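Local coordinates for protein taurine:2-oxoglutarate aminotransferase (Bifidobacterium kashiwanohense PV20-2, PDB 6JIX) that probably transfers amino groups from taurine to 2-oxoglutarate as a class III, pyridoxal 5'-phosphate-dependent aminotransferase, at residues 85-89 and 90-94; 326-329 and 330-334; 345-348 and 349-353; 401-405 and 406-410; 418-421 and 422-426. One frame throughout, in Å; residues are numbered along the deposited sequence.

Contact 1. Residues 85-89 and 90-94. With GLU (glutamic acid), chain E.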
loop_
_atom_site.group_PDB
_atom_site.type_symbol
_atom_site.label_atom_id
_atom_site.label_comp_id
_atom_site.label_asym_id
_atom_site.label_seq_id
_atom_site.Cartn_x
_atom_site.Cartn_y
_atom_site.Cartn_z
ATOM N N ALA A 85 -15.799 -4.454 5.589
ATOM C CA ALA A 85 -16.957 -5.341 5.766
ATOM C C ALA A 85 -18.277 -4.721 5.324
ATOM O O ALA A 85 -19.303 -5.415 5.374
ATOM C CB ALA A 85 -17.092 -5.812 7.213
ATOM N N TYR A 86 -18.297 -3.454 4.921
ATOM C CA TYR A 86 -19.532 -2.795 4.525
ATOM C C TYR A 86 -19.474 -2.447 3.043
ATOM O O TYR A 86 -18.403 -2.163 2.497
ATOM C CB TYR A 86 -19.789 -1.529 5.370
ATOM C CG TYR A 86 -19.685 -1.786 6.864
ATOM C CD1 TYR A 86 -20.658 -2.537 7.539
ATOM C CD2 TYR A 86 -18.605 -1.295 7.597
ATOM C CE1 TYR A 86 -20.554 -2.789 8.916
ATOM C CE2 TYR A 86 -18.489 -1.543 8.965
ATOM C CZ TYR A 86 -19.459 -2.294 9.627
ATOM O OH TYR A 86 -19.323 -2.542 10.985
ATOM N N ALA A 87 -20.626 -2.519 2.381
ATOM C CA ALA A 87 -20.730 -2.029 1.015
ATOM C C ALA A 87 -20.841 -0.512 1.034
ATOM O O ALA A 87 -21.416 0.057 1.952
ATOM C CB ALA A 87 -21.937 -2.644 0.306
ATOM N N SER A 88 -20.259 0.142 0.038
ATOM C CA SER A 88 -20.421 1.576 -0.123
ATOM C C SER A 88 -20.681 1.875 -1.590
ATOM O O SER A 88 -20.177 1.177 -2.478
ATOM C CB SER A 88 -19.192 2.337 0.368
ATOM O OG SER A 88 -18.088 2.111 -0.488
ATOM N N GLU A 89 -21.415 2.963 -1.844
ATOM C CA GLU A 89 -21.789 3.269 -3.218
ATOM C C GLU A 89 -20.562 3.349 -4.127
ATOM O O GLU A 89 -20.476 2.600 -5.112
ATOM C CB GLU A 89 -22.594 4.567 -3.290
ATOM C CG GLU A 89 -23.362 4.671 -4.598
ATOM C CD GLU A 89 -23.729 6.084 -4.973
ATOM O OE1 GLU A 89 -24.874 6.314 -5.417
ATOM O OE2 GLU A 89 -22.863 6.970 -4.840
ATOM N N PRO A 90 -19.578 4.193 -3.820
ATOM C CA PRO A 90 -18.425 4.317 -4.727
ATOM C C PRO A 90 -17.693 3.004 -4.958
ATOM O O PRO A 90 -17.182 2.777 -6.063
ATOM C CB PRO A 90 -17.532 5.347 -4.024
ATOM C CG PRO A 90 -18.419 6.052 -3.082
ATOM C CD PRO A 90 -19.497 5.115 -2.680
ATOM N N LYS A 91 -17.610 2.137 -3.945
ATOM C CA LYS A 91 -16.891 0.876 -4.107
ATOM C C LYS A 91 -17.678 -0.099 -4.982
ATOM O O LYS A 91 -17.105 -0.765 -5.851
ATOM C CB LYS A 91 -16.591 0.288 -2.729
ATOM C CG LYS A 91 -16.002 -1.089 -2.718
ATOM C CD LYS A 91 -15.487 -1.425 -1.326
ATOM C CE LYS A 91 -16.614 -1.751 -0.358
ATOM N NZ LYS A 91 -16.106 -1.971 1.018
ATOM N N SER A 92 -18.993 -0.196 -4.776
ATOM C CA SER A 92 -19.796 -1.061 -5.632
ATOM C C SER A 92 -19.796 -0.556 -7.073
ATOM O O SER A 92 -19.652 -1.333 -8.021
ATOM C CB SER A 92 -21.220 -1.148 -5.087
ATOM O OG SER A 92 -21.301 -2.085 -4.029
ATOM N N ARG A 93 -19.957 0.749 -7.254
ATOM C CA ARG A 93 -20.010 1.284 -8.597
ATOM C C ARG A 93 -18.675 1.120 -9.302
ATOM O O ARG A 93 -18.638 0.901 -10.520
ATOM C CB ARG A 93 -20.425 2.756 -8.550
ATOM C CG ARG A 93 -21.237 3.201 -9.738
ATOM C CD ARG A 93 -21.070 4.686 -9.970
ATOM N NE ARG A 93 -21.998 5.443 -9.141
ATOM C CZ ARG A 93 -23.318 5.343 -9.241
ATOM N NH1 ARG A 93 -23.859 4.523 -10.140
ATOM N NH2 ARG A 93 -24.097 6.062 -8.445
ATOM N N LEU A 94 -17.572 1.225 -8.568
ATOM C CA LEU A 94 -16.290 1.163 -9.253
ATOM C C LEU A 94 -15.950 -0.265 -9.661
ATOM O O LEU A 94 -15.406 -0.488 -10.750
ATOM C CB LEU A 94 -15.186 1.761 -8.382
ATOM C CG LEU A 94 -13.891 1.943 -9.169
ATOM C CD1 LEU A 94 -14.173 2.578 -10.537
ATOM C CD2 LEU A 94 -12.905 2.757 -8.359
HETATM N N GLU E . -14.923 -4.977 12.126
HETATM C CA GLU E . -15.042 -3.689 11.505
HETATM C C GLU E . -16.498 -3.279 11.679
HETATM O O GLU E . -16.865 -2.063 11.611
HETATM C CB GLU E . -14.594 -3.766 10.049
HETATM C CG GLU E . -14.821 -4.996 9.168
HETATM C CD GLU E . -14.395 -4.543 7.743
HETATM O OE1 GLU E . -15.149 -4.656 6.700
HETATM O OE2 GLU E . -13.252 -4.010 7.631
HETATM O OXT GLU E . -17.318 -4.206 11.924
HETATM O O HOH W 1 -20.189 7.182 -6.859
#
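Lys-91 NZ donates to Tyr-86 O at 2.7 Å. The donor sits nearly along the C=O axis. Lys-91 is bent at its third torsion (chi3 75°), which brings the ammonium group from the first turn of the helix back to the strand before it. With an alanine here, Tyr-86 O would probably be left without its charged mate and the strand would lose this tie to the helix. Ser-88 is the N-cap. Its OG takes a weak bond from Lys-91 N at 3.5 Å, and its carbonyl accepts from Ser-92 N at 2.9 Å. Next, Glu-89 OE1 forms a salt bridge with Arg-93 NH2, one turn ahead, at 3.1 Å. The two side chains run side by side, with carboxylate and guanidinium planes 60° apart. Glu-89 OE1 also accepts from Leu-6 N of the second subunit, and Arg-93 NH2 donates to Glu-4 O of that subunit. At the other end, Tyr-86 OH donates to O of the bound glutamic acid at 2.6 Å as modelled, but the ligand's placement beside Ala-85 is doubtful. Strand 86-87 pairs in parallel with a strand of the second subunit. Helix 89-102 then starts against helix 318-333, with Pro-90 on Thr-318 and Cys-321.

Contact 2. Residues 326-329 and 330-334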
loop_
_atom_site.group_PDB
_atom_site.type_symbol
_atom_site.label_atom_id
_atom_site.label_comp_id
_atom_site.label_asym_id
_atom_site.label_seq_id
_atom_site.Cartn_x
_atom_site.Cartn_y
_atom_site.Cartn_z
ATOM N N ALA A 326 -15.135 8.817 -10.886
ATOM C CA ALA A 326 -15.085 10.024 -11.701
ATOM C C ALA A 326 -14.048 9.900 -12.811
ATOM O O ALA A 326 -14.301 10.292 -13.960
ATOM C CB ALA A 326 -14.789 11.229 -10.817
ATOM N N ALA A 327 -12.871 9.360 -12.491
ATOM C CA ALA A 327 -11.840 9.192 -13.511
ATOM C C ALA A 327 -12.309 8.261 -14.620
ATOM O O ALA A 327 -12.225 8.596 -15.805
ATOM C CB ALA A 327 -10.556 8.655 -12.883
ATOM N N VAL A 328 -12.835 7.096 -14.263
ATOM C CA VAL A 328 -13.201 6.146 -15.310
ATOM C C VAL A 328 -14.315 6.718 -16.179
ATOM O O VAL A 328 -14.270 6.608 -17.410
ATOM C CB VAL A 328 -13.584 4.785 -14.705
ATOM C CG1 VAL A 328 -14.144 3.873 -15.778
ATOM C CG2 VAL A 328 -12.369 4.152 -13.986
ATOM N N ASN A 329 -15.313 7.368 -15.552
ATOM C CA ASN A 329 -16.400 7.995 -16.309
ATOM C C ASN A 329 -15.862 9.042 -17.275
ATOM O O ASN A 329 -16.352 9.163 -18.400
ATOM C CB ASN A 329 -17.422 8.634 -15.365
ATOM C CG ASN A 329 -18.522 7.665 -14.933
ATOM O OD1 ASN A 329 -18.826 6.691 -15.632
ATOM N ND2 ASN A 329 -19.117 7.925 -13.762
ATOM N N TYR A 330 -14.835 9.785 -16.869
ATOM C CA TYR A 330 -14.211 10.732 -17.781
ATOM C C TYR A 330 -13.569 10.025 -18.975
ATOM O O TYR A 330 -13.773 10.428 -20.131
ATOM C CB TYR A 330 -13.172 11.570 -17.048
ATOM C CG TYR A 330 -12.732 12.760 -17.872
ATOM C CD1 TYR A 330 -11.778 12.630 -18.878
ATOM C CD2 TYR A 330 -13.292 14.010 -17.658
ATOM C CE1 TYR A 330 -11.387 13.731 -19.628
ATOM C CE2 TYR A 330 -12.908 15.099 -18.384
ATOM C CZ TYR A 330 -11.966 14.971 -19.373
ATOM O OH TYR A 330 -11.612 16.103 -20.094
ATOM N N TYR A 331 -12.757 8.990 -18.718
ATOM C CA TYR A 331 -12.108 8.284 -19.822
ATOM C C TYR A 331 -13.143 7.922 -20.866
ATOM O O TYR A 331 -12.941 8.141 -22.065
ATOM C CB TYR A 331 -11.390 7.007 -19.346
ATOM C CG TYR A 331 -10.143 7.203 -18.512
ATOM C CD1 TYR A 331 -9.110 8.024 -18.946
ATOM C CD2 TYR A 331 -10.001 6.552 -17.283
ATOM C CE1 TYR A 331 -7.984 8.195 -18.182
ATOM C CE2 TYR A 331 -8.879 6.717 -16.514
ATOM C CZ TYR A 331 -7.871 7.536 -16.963
ATOM O OH TYR A 331 -6.736 7.701 -16.190
ATOM N N LEU A 332 -14.276 7.387 -20.407
ATOM C CA LEU A 332 -15.304 6.902 -21.315
ATOM C C LEU A 332 -16.049 8.060 -21.969
ATOM O O LEU A 332 -16.083 8.173 -23.203
ATOM C CB LEU A 332 -16.264 5.982 -20.559
ATOM C CG LEU A 332 -15.656 4.711 -19.945
ATOM C CD1 LEU A 332 -16.706 3.859 -19.222
ATOM C CD2 LEU A 332 -14.931 3.889 -21.012
ATOM N N GLU A 333 -16.635 8.951 -21.151
ATOM C CA GLU A 333 -17.507 9.992 -21.689
ATOM C C GLU A 333 -16.771 10.908 -22.659
ATOM O O GLU A 333 -17.359 11.349 -23.654
ATOM C CB GLU A 333 -18.121 10.809 -20.549
ATOM C CG GLU A 333 -19.320 10.129 -19.899
ATOM C CD GLU A 333 -19.581 10.586 -18.463
ATOM O OE1 GLU A 333 -19.430 11.795 -18.155
ATOM O OE2 GLU A 333 -19.957 9.724 -17.638
ATOM N N HIS A 334 -15.481 11.173 -22.420
ATOM C CA HIS A 334 -14.699 12.082 -23.253
ATOM C C HIS A 334 -13.861 11.343 -24.275
ATOM O O HIS A 334 -12.919 11.923 -24.826
ATOM C CB HIS A 334 -13.803 12.971 -22.394
ATOM C CG HIS A 334 -14.549 14.042 -21.668
ATOM N ND1 HIS A 334 -14.373 15.381 -21.937
ATOM C CD2 HIS A 334 -15.487 13.971 -20.695
ATOM C CE1 HIS A 334 -15.162 16.092 -21.150
ATOM N NE2 HIS A 334 -15.849 15.261 -20.387
#
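The Tyr-331 ring lies obliquely against the turn before it. Its CD2 is 3.4 Å from Ala-327 O and 3.8 Å from Val-328 CA. This is the buried side. CG of Tyr-331 stands opposite its own carbonyl carbon (chi1 -70°), which directs the ring back along the helix. Its OH is hydrogen-bonded to Gly-282 O. A leucine in its place would probably leave Gly-282 O without that partner and open a gap beside Ala-327. Val-328, buried against Met-97 and Leu-98 of helix 89-102, brings CG1 to 4.3 Å from CD1 of the more exposed Leu-332. The other side is looser and more open to solvent. Glu-333 folds back over Asn-329, and the two side chains meet without a polar bond. The nearest approach is OE2 of Glu-333 to CB of Asn-329 at 3.6 Å, with amide and carboxylate planes 30° apart. Backbone bonds run throughout from each N-H to the carbonyl four residues earlier, such as Glu-333 N to Asn-329 O at 2.8 Å. This is the i to i+4 pattern of an alpha helix near its C-terminal end, with Tyr-331 about 8 Å from the cofactor-binding Lys-281, side chain to side chain.

Contact 3. Residues 345-348 and 349-353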
loop_
_atom_site.group_PDB
_atom_site.type_symbol
_atom_site.label_atom_id
_atom_site.label_comp_id
_atom_site.label_asym_id
_atom_site.label_seq_id
_atom_site.Cartn_x
_atom_site.Cartn_y
_atom_site.Cartn_z
ATOM N N GLY A 345 -0.661 9.689 -33.408
ATOM C CA GLY A 345 -0.358 10.106 -34.763
ATOM C C GLY A 345 0.527 11.327 -34.852
ATOM O O GLY A 345 1.018 11.641 -35.943
ATOM N N ILE A 346 0.694 12.053 -33.755
ATOM C CA ILE A 346 1.651 13.145 -33.679
ATOM C C ILE A 346 2.956 12.687 -33.055
ATOM O O ILE A 346 4.032 12.949 -33.587
ATOM C CB ILE A 346 1.052 14.324 -32.880
ATOM C CG1 ILE A 346 -0.279 14.781 -33.467
ATOM C CG2 ILE A 346 2.045 15.461 -32.777
ATOM C CD1 ILE A 346 -0.711 16.104 -32.923
ATOM N N LEU A 347 2.868 11.964 -31.936
ATOM C CA LEU A 347 4.059 11.658 -31.153
ATOM C C LEU A 347 4.922 10.603 -31.848
ATOM O O LEU A 347 6.138 10.780 -31.984
ATOM C CB LEU A 347 3.649 11.221 -29.742
ATOM C CG LEU A 347 4.739 10.713 -28.796
ATOM C CD1 LEU A 347 5.607 11.850 -28.318
ATOM C CD2 LEU A 347 4.109 10.003 -27.624
ATOM N N LYS A 348 4.306 9.516 -32.332
ATOM C CA LYS A 348 5.070 8.446 -32.973
ATOM C C LYS A 348 5.920 8.952 -34.137
ATOM O O LYS A 348 7.146 8.731 -34.128
ATOM C CB LYS A 348 4.115 7.330 -33.399
ATOM C CG LYS A 348 4.808 6.076 -33.881
ATOM C CD LYS A 348 3.841 4.910 -33.891
ATOM C CE LYS A 348 4.542 3.622 -34.298
ATOM N NZ LYS A 348 4.547 3.395 -35.767
ATOM N N PRO A 349 5.357 9.614 -35.160
ATOM C CA PRO A 349 6.205 10.139 -36.242
ATOM C C PRO A 349 7.272 11.112 -35.769
ATOM O O PRO A 349 8.384 11.122 -36.311
ATOM C CB PRO A 349 5.196 10.830 -37.162
ATOM C CG PRO A 349 3.870 10.198 -36.813
ATOM C CD PRO A 349 3.938 9.955 -35.362
ATOM N N PHE A 350 6.994 11.922 -34.755
ATOM C CA PHE A 350 8.027 12.832 -34.278
ATOM C C PHE A 350 9.208 12.059 -33.705
ATOM O O PHE A 350 10.370 12.390 -33.975
ATOM C CB PHE A 350 7.473 13.804 -33.237
ATOM C CG PHE A 350 8.544 14.658 -32.603
ATOM C CD1 PHE A 350 9.028 15.781 -33.257
ATOM C CD2 PHE A 350 9.097 14.309 -31.367
ATOM C CE1 PHE A 350 10.030 16.554 -32.688
ATOM C CE2 PHE A 350 10.099 15.081 -30.787
ATOM C CZ PHE A 350 10.571 16.202 -31.446
ATOM N N LEU A 351 8.932 11.036 -32.884
ATOM C CA LEU A 351 10.022 10.266 -32.289
ATOM C C LEU A 351 10.752 9.442 -33.348
ATOM O O LEU A 351 11.983 9.332 -33.315
ATOM C CB LEU A 351 9.487 9.355 -31.177
ATOM C CG LEU A 351 8.825 9.977 -29.946
ATOM C CD1 LEU A 351 7.996 8.916 -29.243
ATOM C CD2 LEU A 351 9.843 10.607 -29.007
ATOM N N GLU A 352 10.004 8.834 -34.281
ATOM C CA GLU A 352 10.631 8.137 -35.399
ATOM C C GLU A 352 11.578 9.058 -36.158
ATOM O O GLU A 352 12.674 8.651 -36.558
ATOM C CB GLU A 352 9.563 7.580 -36.335
ATOM C CG GLU A 352 8.946 6.296 -35.835
ATOM C CD GLU A 352 7.788 5.810 -36.694
ATOM O OE1 GLU A 352 7.013 4.951 -36.219
ATOM O OE2 GLU A 352 7.651 6.273 -37.846
ATOM N N SER A 353 11.165 10.305 -36.366
ATOM C CA SER A 353 12.007 11.295 -37.016
ATOM C C SER A 353 13.174 11.739 -36.141
ATOM O O SER A 353 14.160 12.274 -36.660
ATOM C CB SER A 353 11.161 12.495 -37.387
ATOM O OG SER A 353 10.933 13.254 -36.228
#
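Gly-345 O faces the ring of Pro-349, with CG 3.3 Å away. A proline nitrogen has no hydrogen to give, and this carbonyl therefore lacks the usual helical bond from four residues on. Helix 336-357 is kinked here. The next carbonyl, Ile-346 O, accepts from Phe-350 N only weakly, at 3.3 Å. Regular bonding returns with Leu-347, whose O takes Leu-351 N at 2.9 Å. The same two residues also meet through their side chains. Leu-347 CG touches Leu-351 CD1 at 3.7 Å, and the two branched ends cross at a slant. CG of Leu-347 points opposite its backbone N (chi1 174°), and CG of Leu-351 opposite its carbonyl carbon, which turns the two tips towards each other one turn apart. Lys-348 comes last and makes two bonds to the same residue. Its O accepts from Glu-352 N at 2.9 Å, with an angle of 174° at the hydrogen. Its NZ forms a salt bridge with Glu-352 OE1 at 3.0 Å, nearly in line with the C-O bond of the carboxylate. The lysine chain runs straight and then turns at its last torsion (chi4 -89°) to reach the acid. This pair lies on the outer side of the helix, where Glu-352 is exposed. The inner side carries the leucines. Leu-347 and Leu-351 pack on Ser-371 of strand 370-376, Cys-366 of strand 361-367 and Ile-418 of strand 415-418. Ile-346 and Phe-350 pack on helix 426-447 instead, which itself reaches Ile-418. Helix 336-357 thus packs on the three-stranded antiparallel sheet and, along another side, on helix 426-447.

Contact 4. Residues 401-405 and 406-410. With GLU (glutamic acid), chain N.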
loop_
_atom_site.group_PDB
_atom_site.type_symbol
_atom_site.label_atom_id
_atom_site.label_comp_id
_atom_site.label_asym_id
_atom_site.label_seq_id
_atom_site.Cartn_x
_atom_site.Cartn_y
_atom_site.Cartn_z
ATOM N N LYS A 401 18.973 18.569 -18.531
ATOM C CA LYS A 401 18.941 19.487 -19.665
ATOM C C LYS A 401 17.505 19.660 -20.160
ATOM O O LYS A 401 17.082 20.776 -20.498
ATOM C CB LYS A 401 19.885 18.993 -20.775
ATOM N N LEU A 402 16.735 18.567 -20.190
ATOM C CA LEU A 402 15.322 18.634 -20.557
ATOM C C LEU A 402 14.500 19.404 -19.525
ATOM O O LEU A 402 13.671 20.248 -19.881
ATOM C CB LEU A 402 14.770 17.225 -20.708
ATOM C CG LEU A 402 15.096 16.503 -22.006
ATOM C CD1 LEU A 402 14.735 15.038 -21.840
ATOM C CD2 LEU A 402 14.330 17.123 -23.157
ATOM N N MET A 403 14.702 19.108 -18.239
ATOM C CA MET A 403 13.955 19.791 -17.189
ATOM C C MET A 403 14.167 21.303 -17.262
ATOM O O MET A 403 13.254 22.076 -16.947
ATOM C CB MET A 403 14.368 19.220 -15.816
ATOM C CG MET A 403 13.527 19.620 -14.576
ATOM S SD MET A 403 11.798 19.022 -14.531
ATOM C CE MET A 403 11.259 19.427 -12.870
ATOM N N ASP A 404 15.341 21.741 -17.725
ATOM C CA ASP A 404 15.659 23.167 -17.799
ATOM C C ASP A 404 14.788 23.909 -18.801
ATOM O O ASP A 404 14.533 25.103 -18.619
ATOM C CB ASP A 404 17.133 23.353 -18.144
ATOM C CG ASP A 404 18.040 22.967 -16.998
ATOM O OD1 ASP A 404 19.200 22.581 -17.264
ATOM O OD2 ASP A 404 17.574 23.034 -15.828
ATOM N N LEU A 405 14.361 23.240 -19.872
ATOM C CA LEU A 405 13.434 23.803 -20.850
ATOM C C LEU A 405 11.964 23.632 -20.440
ATOM O O LEU A 405 11.074 23.810 -21.280
ATOM C CB LEU A 405 13.668 23.172 -22.229
ATOM C CG LEU A 405 15.101 23.071 -22.754
ATOM C CD1 LEU A 405 15.117 22.532 -24.176
ATOM C CD2 LEU A 405 15.787 24.415 -22.690
ATOM N N GLY A 406 11.694 23.235 -19.194
ATOM C CA GLY A 406 10.328 22.967 -18.777
ATOM C C GLY A 406 9.741 21.673 -19.310
ATOM O O GLY A 406 8.530 21.456 -19.197
ATOM N N PHE A 407 10.563 20.798 -19.870
ATOM C CA PHE A 407 10.138 19.492 -20.363
ATOM C C PHE A 407 10.504 18.491 -19.272
ATOM O O PHE A 407 11.650 18.040 -19.191
ATOM C CB PHE A 407 10.816 19.191 -21.698
ATOM C CG PHE A 407 10.297 17.973 -22.393
ATOM C CD1 PHE A 407 10.545 16.708 -21.888
ATOM C CD2 PHE A 407 9.576 18.096 -23.571
ATOM C CE1 PHE A 407 10.077 15.582 -22.550
ATOM C CE2 PHE A 407 9.097 16.977 -24.233
ATOM C CZ PHE A 407 9.352 15.718 -23.727
ATOM N N SER A 408 9.532 18.180 -18.410
ATOM C CA SER A 408 9.749 17.335 -17.240
ATOM C C SER A 408 9.422 15.884 -17.576
ATOM O O SER A 408 8.274 15.560 -17.897
ATOM C CB SER A 408 8.898 17.811 -16.059
ATOM O OG SER A 408 8.536 16.721 -15.219
ATOM N N THR A 409 10.421 15.012 -17.464
ATOM C CA THR A 409 10.222 13.588 -17.690
ATOM C C THR A 409 11.261 12.822 -16.881
ATOM O O THR A 409 12.000 13.398 -16.071
ATOM C CB THR A 409 10.273 13.274 -19.194
ATOM O OG1 THR A 409 9.748 11.965 -19.437
ATOM C CG2 THR A 409 11.699 13.378 -19.745
ATOM N N PHE A 410 11.297 11.507 -17.084
ATOM C CA PHE A 410 12.267 10.648 -16.423
ATOM C C PHE A 410 12.543 9.474 -17.341
ATOM O O PHE A 410 11.894 9.299 -18.372
ATOM C CB PHE A 410 11.770 10.172 -15.047
ATOM C CG PHE A 410 10.767 9.040 -15.116
ATOM C CD1 PHE A 410 9.434 9.285 -15.452
ATOM C CD2 PHE A 410 11.153 7.728 -14.846
ATOM C CE1 PHE A 410 8.503 8.237 -15.527
ATOM C CE2 PHE A 410 10.224 6.675 -14.918
ATOM C CZ PHE A 410 8.905 6.929 -15.257
HETATM N N GLU N . 10.842 13.577 -13.143
HETATM C CA GLU N . 9.502 13.035 -13.272
HETATM C C GLU N . 8.437 14.061 -12.876
HETATM O O GLU N . 7.796 14.730 -13.767
HETATM C CB GLU N . 9.402 11.838 -12.340
HETATM C CG GLU N . 10.006 12.191 -10.995
HETATM C CD GLU N . 10.081 10.975 -10.086
HETATM O OE1 GLU N . 10.566 9.940 -10.608
HETATM O OE2 GLU N . 9.676 10.990 -8.868
HETATM O OXT GLU N . 8.206 14.218 -11.652
#
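A Schellman motif ends helix 395-404 and turns the chain from Leu-402 and Met-403 into strand 407-408, the outermost strand, within this chain, of a small mixed sheet. Two bonds define it. Phe-407 N donates to Leu-402 O at 3.2 Å, and Gly-406 N donates to Met-403 O at 3.0 Å. The second donor stands well above the carbonyl plane. Gly-406 is the C-prime residue, with a positive phi of 74°. A beta carbon there would clash with Leu-405 O. Side chains bridge the turn as well. Leu-402 CD2 lies 4.0 Å from Phe-407 CD1, with the two groups side by side and pointing the same way. Leu-402 CD1 also meets Thr-409 CG2. Met-403 is bent at its second torsion (chi2 66°), which brings SD to 3.5 Å from Ser-408 CB. Met-403 and Ser-408 both pack on Tyr-86 of the second subunit. Thr-409 OG1 is hydrogen-bonded to Asn-417 O. Past the turn, Thr-409 O accepts from N of the bound glutamic acid at 3.2 Å, and Ser-408 OG lies 2.6 Å from its O. The ligand's amino group is thus held by a main-chain carbonyl, while the helix end and backbone bonds to Thr-50 probably help fix the strand that offers it.

Contact 5. Residues 418-421 and 422-426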
loop_
_atom_site.group_PDB
_atom_site.type_symbol
_atom_site.label_atom_id
_atom_site.label_comp_id
_atom_site.label_asym_id
_atom_site.label_seq_id
_atom_site.Cartn_x
_atom_site.Cartn_y
_atom_site.Cartn_z
ATOM N N ILE A 418 8.599 9.351 -22.891
ATOM C CA ILE A 418 7.692 10.428 -23.233
ATOM C C ILE A 418 6.292 9.855 -23.044
ATOM O O ILE A 418 5.815 9.066 -23.865
ATOM C CB ILE A 418 7.910 10.975 -24.642
ATOM C CG1 ILE A 418 9.342 11.505 -24.773
ATOM C CG2 ILE A 418 6.931 12.103 -24.907
ATOM C CD1 ILE A 418 10.339 10.501 -25.408
ATOM N N CYS A 419 5.652 10.217 -21.932
ATOM C CA CYS A 419 4.333 9.710 -21.560
ATOM C C CYS A 419 3.517 10.881 -21.035
ATOM O O CYS A 419 3.207 10.960 -19.837
ATOM C CB CYS A 419 4.453 8.608 -20.508
ATOM S SG CYS A 419 5.579 7.276 -20.935
ATOM N N PRO A 420 3.139 11.809 -21.916
ATOM C CA PRO A 420 2.415 13.013 -21.481
ATOM C C PRO A 420 0.986 12.688 -21.090
ATOM O O PRO A 420 0.446 11.636 -21.462
ATOM C CB PRO A 420 2.457 13.914 -22.723
ATOM C CG PRO A 420 2.547 12.938 -23.875
ATOM C CD PRO A 420 3.394 11.801 -23.370
ATOM N N PRO A 421 0.328 13.572 -20.346
ATOM C CA PRO A 421 -1.057 13.301 -19.948
ATOM C C PRO A 421 -1.952 13.065 -21.156
ATOM O O PRO A 421 -1.794 13.696 -22.203
ATOM C CB PRO A 421 -1.461 14.564 -19.178
ATOM C CG PRO A 421 -0.162 15.157 -18.739
ATOM C CD PRO A 421 0.814 14.855 -19.822
ATOM N N LEU A 422 -2.897 12.133 -20.989
ATOM C CA LEU A 422 -3.810 11.731 -22.046
ATOM C C LEU A 422 -4.677 12.877 -22.532
ATOM O O LEU A 422 -5.318 12.734 -23.578
ATOM C CB LEU A 422 -4.708 10.589 -21.556
ATOM C CG LEU A 422 -3.969 9.345 -21.030
ATOM C CD1 LEU A 422 -4.862 8.115 -20.985
ATOM C CD2 LEU A 422 -2.727 9.071 -21.872
ATOM N N ILE A 423 -4.720 14.003 -21.811
ATOM C CA ILE A 423 -5.511 15.150 -22.244
ATOM C C ILE A 423 -4.691 16.162 -23.027
ATOM O O ILE A 423 -5.240 17.192 -23.442
ATOM C CB ILE A 423 -6.190 15.878 -21.057
ATOM C CG1 ILE A 423 -5.145 16.465 -20.106
ATOM C CG2 ILE A 423 -7.163 14.959 -20.328
ATOM C CD1 ILE A 423 -5.752 17.187 -18.938
ATOM N N ILE A 424 -3.387 15.929 -23.204
ATOM C CA ILE A 424 -2.574 16.857 -23.977
ATOM C C ILE A 424 -3.172 17.041 -25.380
ATOM O O ILE A 424 -3.722 16.108 -25.982
ATOM C CB ILE A 424 -1.115 16.376 -24.041
ATOM C CG1 ILE A 424 -0.176 17.573 -24.240
ATOM C CG2 ILE A 424 -0.948 15.325 -25.127
ATOM C CD1 ILE A 424 1.288 17.208 -24.209
ATOM N N THR A 425 -3.055 18.251 -25.908
ATOM C CA THR A 425 -3.626 18.576 -27.205
ATOM C C THR A 425 -2.518 18.595 -28.238
ATOM O O THR A 425 -1.331 18.658 -27.898
ATOM C CB THR A 425 -4.325 19.934 -27.161
ATOM O OG1 THR A 425 -3.346 20.953 -26.912
ATOM C CG2 THR A 425 -5.379 19.936 -26.055
ATOM N N ALA A 426 -2.919 18.533 -29.511
ATOM C CA ALA A 426 -1.944 18.651 -30.592
ATOM C C ALA A 426 -1.086 19.905 -30.424
ATOM O O ALA A 426 0.145 19.844 -30.528
ATOM C CB ALA A 426 -2.647 18.650 -31.951
#
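Leu-422 sits against the two prolines before it, its CD2 4.1 Å from Pro-420 O. Its CB stays near the Pro-421 carbonyl carbon, and its side chain reaches Val-336 and Arg-260. Pro-420 O itself accepts from Arg-260 NH1. Ile-423 comes next and turns its CG1 towards Pro-421 CB, at 4.2 Å. The segment bends here in a type I beta turn from Pro-421 to Ile-424. The closing bond runs from Ile-424 N to Pro-421 O at 2.9 Å, with an angle of 167° at the hydrogen. The donor stands about 50° out of the carbonyl plane. The turn links strand 415-418 to helix 426-447. Ile-424 then folds back over the first proline. Its CG1 lies opposite the backbone N (chi1 -154°), and the extended branch carries CD1 to 3.8 Å from Pro-420 CB. CG2, the other branch, rests 3.5 Å from Pro-421 O. Ile-424 also packs on Leu-429 of the helix, and its O accepts from His-339 NE2. Thr-425 is the N-cap of that helix, and its OG1 caps a backbone N-H just beyond Ala-426. Thr-425 N donates in turn to Gln-428 OE1, consistent with a capping box.

All five contacts are local. They follow in series, and none nest or cross. Contact 1 starts helix 89-102, and its Leu-94 packs on Val-328 of contact 2, a turn within helix 318-333. Tyr-331 of contact 2 touches Leu-422 of contact 5, the beta turn joining strand 415-418 to helix 426-447. Contact 3, within the next helix, meets contact 5 at Ile-346 with Ala-426 and at Leu-347 and Leu-351 with Ile-418. Contact 4 ends helix 395-404. Its nearest atoms lie about 4 Å from contact 5, without touching. Contacts 1 and 4 are 41 Å apart, centre to centre, yet both reach the second subunit, where Tyr-86 of one chain packs on Ser-408 of the other.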